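Local coordinates for glycerol dehydratase (Clostridium butyricum, PDB 1R9D), which probably acts as a B12-independent lyase of the glycyl-radical, pyruvate formate lyase-like family, removing water from glycerol, at residues 492-495 with 496-500; 309-312 with 313-317. One frame throughout, in Å; residues are numbered along the deposited sequence.

Interaction 1. Residues 492-495 with 496-500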
loop_
_atom_site.group_PDB
_atom_site.type_symbol
_atom_site.label_atom_id
_atom_site.label_comp_id
_atom_site.label_asym_id
_atom_site.label_seq_id
_atom_site.Cartn_x
_atom_site.Cartn_y
_atom_site.Cartn_z
ATOM N N LYS A 492 -26.008 -18.310 -21.131
ATOM C CA LYS A 492 -25.875 -17.555 -19.891
ATOM C C LYS A 492 -24.734 -18.083 -19.020
ATOM O O LYS A 492 -24.036 -17.305 -18.367
ATOM C CB LYS A 492 -27.194 -17.589 -19.111
ATOM C CG LYS A 492 -27.170 -16.843 -17.776
ATOM C CD LYS A 492 -28.587 -16.658 -17.249
ATOM C CE LYS A 492 -28.617 -16.068 -15.850
ATOM N NZ LYS A 492 -28.247 -17.065 -14.804
ATOM N N ALA A 493 -24.537 -19.400 -19.022
ATOM C CA ALA A 493 -23.474 -20.016 -18.229
ATOM C C ALA A 493 -22.089 -19.636 -18.751
ATOM O O ALA A 493 -21.159 -19.417 -17.964
ATOM C CB ALA A 493 -23.633 -21.531 -18.221
ATOM N N GLN A 494 -21.942 -19.578 -20.071
ATOM C CA GLN A 494 -20.661 -19.188 -20.660
ATOM C C GLN A 494 -20.417 -17.706 -20.364
ATOM O O GLN A 494 -19.313 -17.309 -19.991
ATOM C CB GLN A 494 -20.664 -19.399 -22.178
ATOM C CG GLN A 494 -20.663 -20.853 -22.638
ATOM C CD GLN A 494 -19.415 -21.621 -22.216
ATOM O OE1 GLN A 494 -18.307 -21.077 -22.192
ATOM N NE2 GLN A 494 -19.591 -22.900 -21.900
ATOM N N MET A 495 -21.456 -16.895 -20.536
ATOM C CA MET A 495 -21.368 -15.456 -20.290
ATOM C C MET A 495 -20.929 -15.196 -18.851
ATOM O O MET A 495 -20.030 -14.392 -18.593
ATOM C CB MET A 495 -22.732 -14.797 -20.532
ATOM C CG MET A 495 -22.720 -13.269 -20.547
ATOM S SD MET A 495 -21.988 -12.580 -22.050
ATOM C CE MET A 495 -23.343 -12.804 -23.236
ATOM N N GLU A 496 -21.569 -15.890 -17.917
ATOM C CA GLU A 496 -21.271 -15.739 -16.498
ATOM C C GLU A 496 -19.809 -15.977 -16.145
ATOM O O GLU A 496 -19.207 -15.204 -15.393
ATOM C CB GLU A 496 -22.152 -16.692 -15.688
ATOM C CG GLU A 496 -21.825 -16.755 -14.207
ATOM C CD GLU A 496 -22.728 -17.723 -13.467
ATOM O OE1 GLU A 496 -22.833 -18.895 -13.904
ATOM O OE2 GLU A 496 -23.334 -17.317 -12.451
ATOM N N TYR A 497 -19.238 -17.045 -16.691
ATOM C CA TYR A 497 -17.855 -17.397 -16.411
ATOM C C TYR A 497 -16.854 -16.352 -16.891
ATOM O O TYR A 497 -15.995 -15.908 -16.130
ATOM C CB TYR A 497 -17.513 -18.743 -17.053
ATOM C CG TYR A 497 -16.098 -19.208 -16.765
ATOM C CD1 TYR A 497 -15.774 -19.779 -15.537
ATOM C CD2 TYR A 497 -15.079 -19.041 -17.704
ATOM C CE1 TYR A 497 -14.471 -20.175 -15.243
ATOM C CE2 TYR A 497 -13.764 -19.434 -17.418
ATOM C CZ TYR A 497 -13.473 -19.998 -16.183
ATOM O OH TYR A 497 -12.184 -20.379 -15.875
ATOM N N PHE A 498 -16.960 -15.954 -18.152
ATOM C CA PHE A 498 -16.018 -14.981 -18.686
ATOM C C PHE A 498 -16.220 -13.553 -18.193
ATOM O O PHE A 498 -15.248 -12.810 -18.057
ATOM C CB PHE A 498 -16.014 -15.054 -20.213
ATOM C CG PHE A 498 -15.397 -16.318 -20.740
ATOM C CD1 PHE A 498 -14.017 -16.498 -20.706
ATOM C CD2 PHE A 498 -16.195 -17.360 -21.197
ATOM C CE1 PHE A 498 -13.436 -17.701 -21.117
ATOM C CE2 PHE A 498 -15.624 -18.572 -21.611
ATOM C CZ PHE A 498 -14.243 -18.740 -21.569
ATOM N N VAL A 499 -17.459 -13.159 -17.914
ATOM C CA VAL A 499 -17.683 -11.812 -17.406
ATOM C C VAL A 499 -17.073 -11.739 -16.004
ATOM O O VAL A 499 -16.486 -10.731 -15.626
ATOM C CB VAL A 499 -19.185 -11.452 -17.337
ATOM C CG1 VAL A 499 -19.370 -10.127 -16.608
ATOM C CG2 VAL A 499 -19.749 -11.334 -18.746
ATOM N N LYS A 500 -17.194 -12.823 -15.244
ATOM C CA LYS A 500 -16.635 -12.858 -13.898
ATOM C C LYS A 500 -15.128 -12.594 -13.931
ATOM O O LYS A 500 -14.615 -11.766 -13.177
ATOM C CB LYS A 500 -16.887 -14.218 -13.239
ATOM C CG LYS A 500 -16.427 -14.274 -11.789
ATOM C CD LYS A 500 -15.804 -15.612 -11.427
ATOM C CE LYS A 500 -16.775 -16.765 -11.590
ATOM N NZ LYS A 500 -16.140 -18.059 -11.196
HETATM O O HOH W 1 -25.566 -19.032 -15.537
HETATM O O HOH W 2 -20.955 -20.304 -15.371
#

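Interaction 2. Residues 309-312 with 313-317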
loop_
_atom_site.group_PDB
_atom_site.type_symbol
_atom_site.label_atom_id
_atom_site.label_comp_id
_atom_site.label_asym_id
_atom_site.label_seq_id
_atom_site.Cartn_x
_atom_site.Cartn_y
_atom_site.Cartn_z
ATOM N N GLU A 309 -11.476 32.734 -33.605
ATOM C CA GLU A 309 -10.133 32.307 -33.999
ATOM C C GLU A 309 -9.432 31.594 -32.838
ATOM O O GLU A 309 -8.696 30.631 -33.046
ATOM C CB GLU A 309 -9.295 33.509 -34.476
ATOM C CG GLU A 309 -7.885 33.148 -34.950
ATOM C CD GLU A 309 -7.147 34.325 -35.589
ATOM O OE1 GLU A 309 -7.323 35.467 -35.120
ATOM O OE2 GLU A 309 -6.381 34.105 -36.554
ATOM N N LEU A 310 -9.673 32.058 -31.615
ATOM C CA LEU A 310 -9.065 31.440 -30.437
ATOM C C LEU A 310 -9.617 30.030 -30.230
ATOM O O LEU A 310 -8.881 29.103 -29.872
ATOM C CB LEU A 310 -9.329 32.292 -29.194
ATOM C CG LEU A 310 -8.536 33.603 -29.118
ATOM C CD1 LEU A 310 -8.982 34.408 -27.915
ATOM C CD2 LEU A 310 -7.050 33.290 -29.036
ATOM N N ILE A 311 -10.918 29.873 -30.449
ATOM C CA ILE A 311 -11.539 28.562 -30.311
ATOM C C ILE A 311 -10.949 27.649 -31.390
ATOM O O ILE A 311 -10.641 26.488 -31.131
ATOM C CB ILE A 311 -13.082 28.666 -30.441
ATOM C CG1 ILE A 311 -13.639 29.423 -29.230
ATOM C CG2 ILE A 311 -13.709 27.277 -30.527
ATOM C CD1 ILE A 311 -15.154 29.577 -29.222
ATOM N N ASP A 312 -10.765 28.184 -32.596
ATOM C CA ASP A 312 -10.183 27.393 -33.676
ATOM C C ASP A 312 -8.783 26.925 -33.289
ATOM O O ASP A 312 -8.390 25.799 -33.599
ATOM C CB ASP A 312 -10.103 28.205 -34.978
ATOM C CG ASP A 312 -11.471 28.548 -35.549
ATOM O OD1 ASP A 312 -12.468 27.888 -35.174
ATOM O OD2 ASP A 312 -11.546 29.476 -36.387
ATOM N N CYS A 313 -8.023 27.787 -32.615
ATOM C CA CYS A 313 -6.677 27.416 -32.193
ATOM C C CYS A 313 -6.723 26.274 -31.184
ATOM O O CYS A 313 -5.879 25.381 -31.218
ATOM C CB CYS A 313 -5.948 28.615 -31.586
ATOM S SG CYS A 313 -5.401 29.822 -32.825
ATOM N N ILE A 314 -7.707 26.309 -30.289
ATOM C CA ILE A 314 -7.851 25.251 -29.292
ATOM C C ILE A 314 -8.173 23.947 -30.018
ATOM O O ILE A 314 -7.648 22.887 -29.679
ATOM C CB ILE A 314 -8.974 25.574 -28.279
ATOM C CG1 ILE A 314 -8.506 26.675 -27.316
ATOM C CG2 ILE A 314 -9.347 24.323 -27.502
ATOM C CD1 ILE A 314 -9.573 27.148 -26.350
ATOM N N TRP A 315 -9.037 24.030 -31.024
ATOM C CA TRP A 315 -9.389 22.848 -31.802
ATOM C C TRP A 315 -8.108 22.240 -32.375
ATOM O O TRP A 315 -7.882 21.033 -32.283
ATOM C CB TRP A 315 -10.341 23.216 -32.947
ATOM C CG TRP A 315 -11.778 22.785 -32.750
ATOM C CD1 TRP A 315 -12.539 22.061 -33.626
ATOM C CD2 TRP A 315 -12.629 23.081 -31.632
ATOM N NE1 TRP A 315 -13.808 21.889 -33.124
ATOM C CE2 TRP A 315 -13.892 22.503 -31.903
ATOM C CE3 TRP A 315 -12.449 23.777 -30.428
ATOM C CZ2 TRP A 315 -14.971 22.599 -31.013
ATOM C CZ3 TRP A 315 -13.524 23.874 -29.538
ATOM C CH2 TRP A 315 -14.769 23.286 -29.841
ATOM N N ILE A 316 -7.256 23.081 -32.955
ATOM C CA ILE A 316 -6.013 22.582 -33.524
ATOM C C ILE A 316 -5.094 21.961 -32.463
ATOM O O ILE A 316 -4.492 20.914 -32.702
ATOM C CB ILE A 316 -5.266 23.705 -34.289
ATOM C CG1 ILE A 316 -6.109 24.137 -35.497
ATOM C CG2 ILE A 316 -3.901 23.212 -34.738
ATOM C CD1 ILE A 316 -5.529 25.285 -36.300
ATOM N N LYS A 317 -4.993 22.596 -31.297
ATOM C CA LYS A 317 -4.146 22.072 -30.224
ATOM C C LYS A 317 -4.607 20.677 -29.793
ATOM O O LYS A 317 -3.790 19.809 -29.494
ATOM C CB LYS A 317 -4.158 23.009 -29.008
ATOM C CG LYS A 317 -3.524 24.381 -29.247
ATOM C CD LYS A 317 -2.090 24.262 -29.746
ATOM C CE LYS A 317 -1.197 23.522 -28.769
ATOM N NZ LYS A 317 0.180 23.304 -29.324
#

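Interaction 1. Residues 492-495 with 496-500
Backbone hydrogen bonds join Lys492 to Glu496, Gln494 to Phe498 and Met495 to Val499, the i to i+4 ladder of an alpha helix. Phe498 N reaches Gln494 O over 3.3 Å with a nearly straight N-H (176°), while the bond from Tyr497 N to Ala493 O is weak.

Among the flat groups, the Gln494 amide lies alongside the Phe498 ring, the two planes 36° apart. Gln494 OE1 comes in at the ring edge, in its plane, 3.7 Å from Phe498 CE2. With CG lying beside the backbone N, a bend at chi2 (-63°) brings the amide to that place. Its NE2 is bound by Pro473 O and Thr475 OG1, but OE1 is buried without a hydrogen-bond partner in the model, so the ring's polarised C-H edge is a fitting neighbour. Tyr497 CD2 sits 3.8 Å above the centre of one Phe498 face, while Tyr497 OH bonds to Glu142.

The apolar pair is Met495 and Val499: the bent, flexible thioether chain brings CG within 4.0 Å of Val499 CG2, a compact branch suited to a buried helix flank.

Water serves the solvent side. One molecule bridges Ala493 O and Glu496 OE1, at 2.7 and 2.8 Å. Another donates to the same OE1 and is weakly bound by Lys492 NZ, linking two charged chains that do not touch directly.

Helix 484-516 thus lays Gln494 and Phe498 on helix 453-461, sets Met495 and Val499 against helix 607-624, and presses Met495, Phe498 and Val499 on Phe451 of strand 449-452.

Interaction 2. Residues 309-312 with 313-317
The indole of Trp315 meets Ile311 one helical turn back. Ile311 CG2 sits above one face of the indole, near its rim, just beyond the CE3-CZ3 bond, 3.5 Å from Trp315 CZ3, and the two side chains run side by side in the same direction. Trp315 CE3 is also 3.3 Å from Ile311 O; a chi1 of -107°, away from the staggered values, turns the indole to this place. Ala365, Val369 and Pro374 add further contacts to this large, mostly apolar ring system.

The same turn is closed by Trp315 N donating to Ile311 O at 2.9 Å. This is the i to i+4 pattern of helix 304-317, repeated by Cys313 to Glu309, Ile314 to Leu310 and Ile316 to Asp312. The branched Ile314 packs on Cys264 and Phe267 of helix 260-277, while on another flank the slim Cys313 comes against Leu16 of helix 11-22, where Ile316 joins it.

Asp312 brings a carboxylate into this apolar setting, where both oxygens are engaged, OD1 by Gln308 NE2 and OD2 by His368 ND1 of helix 357-369. Glu309 turns its OE2 to Arg12 in a salt bridge and to Thr10 in a hydrogen bond.

How the interactions relate
Interaction 2 comes first along the chain, on helix 304-317, and interaction 1 follows on helix 484-516. Their centres are 46 Å apart and their nearest atoms about 36 Å, on opposite sides of the chain's centre, so neither touches the other. Both belong to the pyruvate formate lyase-like part of the chain, yet their surroundings differ. Interaction 2 is buried among helices 11-22, 260-277 and 357-369, whereas interaction 1 is only partly buried, with one flank on helices and strand 449-452 and another open to water; Lys500 there packs on Ile194 of the second subunit. Each is a local contact within its own helix, in a chain of which about half is helical.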